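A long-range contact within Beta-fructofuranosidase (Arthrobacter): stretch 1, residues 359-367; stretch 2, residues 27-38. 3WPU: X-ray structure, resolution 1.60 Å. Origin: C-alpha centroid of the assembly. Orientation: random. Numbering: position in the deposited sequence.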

# COMPACT_ATOMS: atom_id res chain seq x y z
N THR A 359 10.18 10.58 8.91
CA THR A 359 8.96 11.33 9.01
C THR A 359 8.38 11.35 10.42
O THR A 359 7.40 12.04 10.66
CB THR A 359 7.90 10.77 8.04
OG1 THR A 359 7.84 9.35 8.22
CG2 THR A 359 8.25 11.08 6.62
N PHE A 360 8.96 10.61 11.36
CA PHE A 360 8.55 10.71 12.75
C PHE A 360 8.86 12.09 13.34
O PHE A 360 9.91 12.67 13.09
CB PHE A 360 9.18 9.63 13.64
CG PHE A 360 8.51 8.28 13.53
CD1 PHE A 360 7.27 8.06 14.14
CD2 PHE A 360 9.11 7.22 12.88
CE1 PHE A 360 6.66 6.82 14.06
CE2 PHE A 360 8.50 5.97 12.79
CZ PHE A 360 7.25 5.78 13.38
N ALA A 361 7.93 12.58 14.15
CA ALA A 361 8.09 13.88 14.81
C ALA A 361 9.19 13.90 15.85
O ALA A 361 9.65 12.86 16.35
CB ALA A 361 6.79 14.25 15.48
N ALA A 362 9.53 15.12 16.26
CA ALA A 362 10.51 15.31 17.31
C ALA A 362 10.21 14.45 18.53
O ALA A 362 9.07 14.34 18.98
CB ALA A 362 10.61 16.78 17.70
N GLY A 363 11.25 13.82 19.05
CA GLY A 363 11.15 12.98 20.23
C GLY A 363 10.69 11.55 19.93
O GLY A 363 10.71 10.71 20.82
N LEU A 364 10.31 11.27 18.69
CA LEU A 364 9.82 9.95 18.30
C LEU A 364 10.76 9.28 17.31
O LEU A 364 11.63 9.94 16.72
CB LEU A 364 8.41 10.05 17.71
CG LEU A 364 7.36 10.75 18.57
CD1 LEU A 364 6.02 10.76 17.84
CD2 LEU A 364 7.21 10.07 19.92
N ASP A 365 10.62 7.97 17.13
CA ASP A 365 11.54 7.23 16.29
C ASP A 365 10.93 5.85 16.03
O ASP A 365 10.22 5.30 16.86
CB ASP A 365 12.88 7.09 17.02
CG ASP A 365 14.07 7.02 16.08
OD1 ASP A 365 13.91 7.17 14.86
OD2 ASP A 365 15.16 6.82 16.62
N GLY A 366 11.25 5.29 14.88
CA GLY A 366 10.82 3.93 14.57
C GLY A 366 11.36 3.50 13.23
O GLY A 366 11.84 4.34 12.46
N PRO A 367 11.22 2.21 12.91
CA PRO A 367 11.73 1.71 11.64
C PRO A 367 10.90 2.14 10.45
O PRO A 367 9.70 2.41 10.56
CB PRO A 367 11.64 0.18 11.80
CG PRO A 367 10.58 -0.04 12.84
CD PRO A 367 10.65 1.13 13.75
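Stretch 2, residues 27-38: KWTRADARQLQR

A loop that lacks regular secondary structure can leave some backbone carbonyls without partners, and a helix packed against it can supply the missing donors from its side chains. The contact between residues 27-38 and 359-367 of this beta-fructofuranosidase, more than 320 positions apart in sequence, is a compact example. Stretch 1 has neither helix nor strand, but it contains a type II beta turn from A361 to L364, closed by L364 N to A361 O at 2.9 Å. Stretch 2 begins as an extended segment and becomes a helix from R30 to R38. From L364 to G366 the loop advances in broadly the same sense as the helix taken from R30 to R38, but obliquely to it: the CA atoms of L364 and R34 lie 6.3 Å apart, those of D365 and Q37 6.8 Å, and those of G366 and L36 5.9 Å.

K27 lies out of reach. W28 makes the first contact, its CH2 3.8 Å from F360 CE1; the two six-membered rings meet obliquely, with planes at 70° and centroids 5.9 Å apart. The CA-to-CB bond of T29 points away from the loop, and its side chain caps the helix: D32 N donates to T29 OG1 at 2.9 Å, while T29 N donates to D32 OD2 at 3.2 Å. The two bonds form a reciprocal pair at the start of the helix.

R30 is the first polar anchor. Its CA-to-CB bond points sideways, yet the end of the side chain reaches the turn, where R30 NH1 and NH2 both donate to A362 O, at 3.0 and 2.8 Å. A362 O thus lies at the edge of the guanidinium, near its plane, where the N-H bonds can point at it. One face of the same group is covered by L364, whose CD1 comes within 3.6 Å of R30 NH1. G363 fits beside it with a phi of 84°, a value that favours glycine; a CB placed there would lie 2.9 Å from R30 NH2, a clash.

One turn later A33 points toward the loop, its CB 4.1 Å from L364 CD1, and R34 adds its aliphatic portion, with CG 3.5 Å from L364 CD2. L364 is therefore bordered by R30, A33 and R34, and Q37 NE2 also lies 3.7 Å from L364 CA. The carbonyl of A33 also receives a hydrogen bond from a water, 2.7 Å from A33 O, which in turn accepts from D365 N at 3.0 Å and Q37 NE2 at 2.9 Å, bridging helix and loop.

The helix is kinked at L36 and Q37. L36 points toward stretch 1, with CD1 3.8 Å from F360 CZ and CB 3.5 Å from D365 O. Its CD1 also lies 4.2 Å from G366 CA; an ideal CB on G366 would come within 3.0 Å of L36 CD1. Q37 completes the contact by donating from NE2 to G363 O at 3.1 Å, so adjacent carbonyls of the turn are held by different helix side chains. R38 no longer reaches the loop.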

# COMPACT_ATOMS: atom_id res chain seq x y z
N LYS A 27 -6.70 8.18 17.16
CA LYS A 27 -5.35 8.78 17.21
C LYS A 27 -4.31 7.72 17.43
O LYS A 27 -4.42 6.87 18.33
CB LYS A 27 -5.28 9.80 18.34
CG LYS A 27 -6.23 10.98 18.15
CD LYS A 27 -6.07 11.98 19.26
CE LYS A 27 -7.03 13.14 19.12
NZ LYS A 27 -8.39 12.73 19.50
N TRP A 28 -3.25 7.77 16.60
CA TRP A 28 -2.01 7.06 16.89
C TRP A 28 -1.21 8.06 17.71
O TRP A 28 -0.75 9.06 17.17
CB TRP A 28 -1.28 6.71 15.61
CG TRP A 28 -0.03 5.92 15.78
CD1 TRP A 28 0.31 5.13 16.85
CD2 TRP A 28 1.06 5.79 14.84
NE1 TRP A 28 1.54 4.57 16.65
CE2 TRP A 28 1.99 4.91 15.41
CE3 TRP A 28 1.29 6.29 13.56
CZ2 TRP A 28 3.17 4.57 14.76
CZ3 TRP A 28 2.48 5.97 12.94
CH2 TRP A 28 3.37 5.09 13.52
N THR A 29 -1.16 7.84 19.03
CA THR A 29 -0.73 8.92 19.92
C THR A 29 0.77 8.93 20.09
O THR A 29 1.44 7.97 19.76
CB THR A 29 -1.35 8.80 21.32
OG1 THR A 29 -0.82 7.65 21.98
CG2 THR A 29 -2.88 8.67 21.24
N ARG A 30 1.31 9.99 20.70
CA ARG A 30 2.74 10.03 21.04
C ARG A 30 3.08 8.95 22.07
O ARG A 30 4.12 8.32 21.97
CB ARG A 30 3.15 11.42 21.52
CG ARG A 30 3.14 12.44 20.40
CD ARG A 30 3.67 13.81 20.83
NE ARG A 30 5.04 13.82 21.34
CZ ARG A 30 6.13 13.97 20.61
NH1 ARG A 30 6.05 14.08 19.28
NH2 ARG A 30 7.32 14.00 21.19
N ALA A 31 2.19 8.70 23.03
CA ALA A 31 2.38 7.66 24.02
C ALA A 31 2.47 6.29 23.33
O ALA A 31 3.34 5.48 23.67
CB ALA A 31 1.23 7.67 25.02
N ASP A 32 1.61 6.07 22.35
CA ASP A 32 1.61 4.83 21.54
C ASP A 32 2.95 4.72 20.81
O ASP A 32 3.65 3.71 20.90
CB ASP A 32 0.44 4.83 20.52
CG ASP A 32 -0.96 4.70 21.17
OD1 ASP A 32 -1.07 4.22 22.32
OD2 ASP A 32 -1.93 5.04 20.46
N ALA A 33 3.31 5.76 20.09
CA ALA A 33 4.50 5.74 19.26
C ALA A 33 5.76 5.57 20.09
O ALA A 33 6.77 5.00 19.61
CB ALA A 33 4.55 7.00 18.39
N ARG A 34 5.75 6.01 21.35
CA ARG A 34 6.94 5.86 22.20
C ARG A 34 7.18 4.42 22.62
O ARG A 34 8.28 4.06 23.03
CB ARG A 34 6.93 6.84 23.39
CG ARG A 34 7.16 8.27 22.94
CD ARG A 34 7.04 9.29 24.06
NE ARG A 34 8.04 9.12 25.12
CZ ARG A 34 8.00 9.70 26.32
NH1 ARG A 34 6.99 10.49 26.67
NH2 ARG A 34 8.97 9.46 27.20
N GLN A 35 6.17 3.56 22.47
CA GLN A 35 6.38 2.13 22.69
C GLN A 35 7.45 1.56 21.74
O GLN A 35 8.14 0.61 22.09
CB GLN A 35 5.09 1.36 22.51
CG GLN A 35 3.92 1.80 23.38
CD GLN A 35 4.29 2.02 24.83
OE1 GLN A 35 4.66 1.09 25.54
NE2 GLN A 35 4.18 3.25 25.26
N LEU A 36 7.57 2.13 20.56
CA LEU A 36 8.60 1.72 19.58
C LEU A 36 9.99 1.81 20.19
O LEU A 36 10.85 0.96 19.92
CB LEU A 36 8.50 2.57 18.30
CG LEU A 36 7.18 2.52 17.51
CD1 LEU A 36 7.06 3.66 16.53
CD2 LEU A 36 7.04 1.18 16.80
N GLN A 37 10.23 2.85 20.98
CA GLN A 37 11.55 2.97 21.65
C GLN A 37 11.68 1.97 22.81
O GLN A 37 12.75 1.43 23.08
CB GLN A 37 11.77 4.40 22.16
CG GLN A 37 11.76 5.41 21.05
CD GLN A 37 11.70 6.83 21.55
OE1 GLN A 37 12.44 7.20 22.49
NE2 GLN A 37 10.82 7.63 20.95
N ARG A 38 10.58 1.71 23.52
CA ARG A 38 10.62 0.75 24.62
C ARG A 38 10.93 -0.65 24.13
O ARG A 38 11.51 -1.44 24.86
CB ARG A 38 9.27 0.74 25.37
CG ARG A 38 8.92 2.06 26.03
CD ARG A 38 7.64 1.97 26.86
NE ARG A 38 7.81 1.15 28.06
CZ ARG A 38 6.83 0.57 28.74
NH1 ARG A 38 5.57 0.70 28.35
NH2 ARG A 38 7.09 -0.16 29.82
O HOH W 1 9.04 6.37 19.07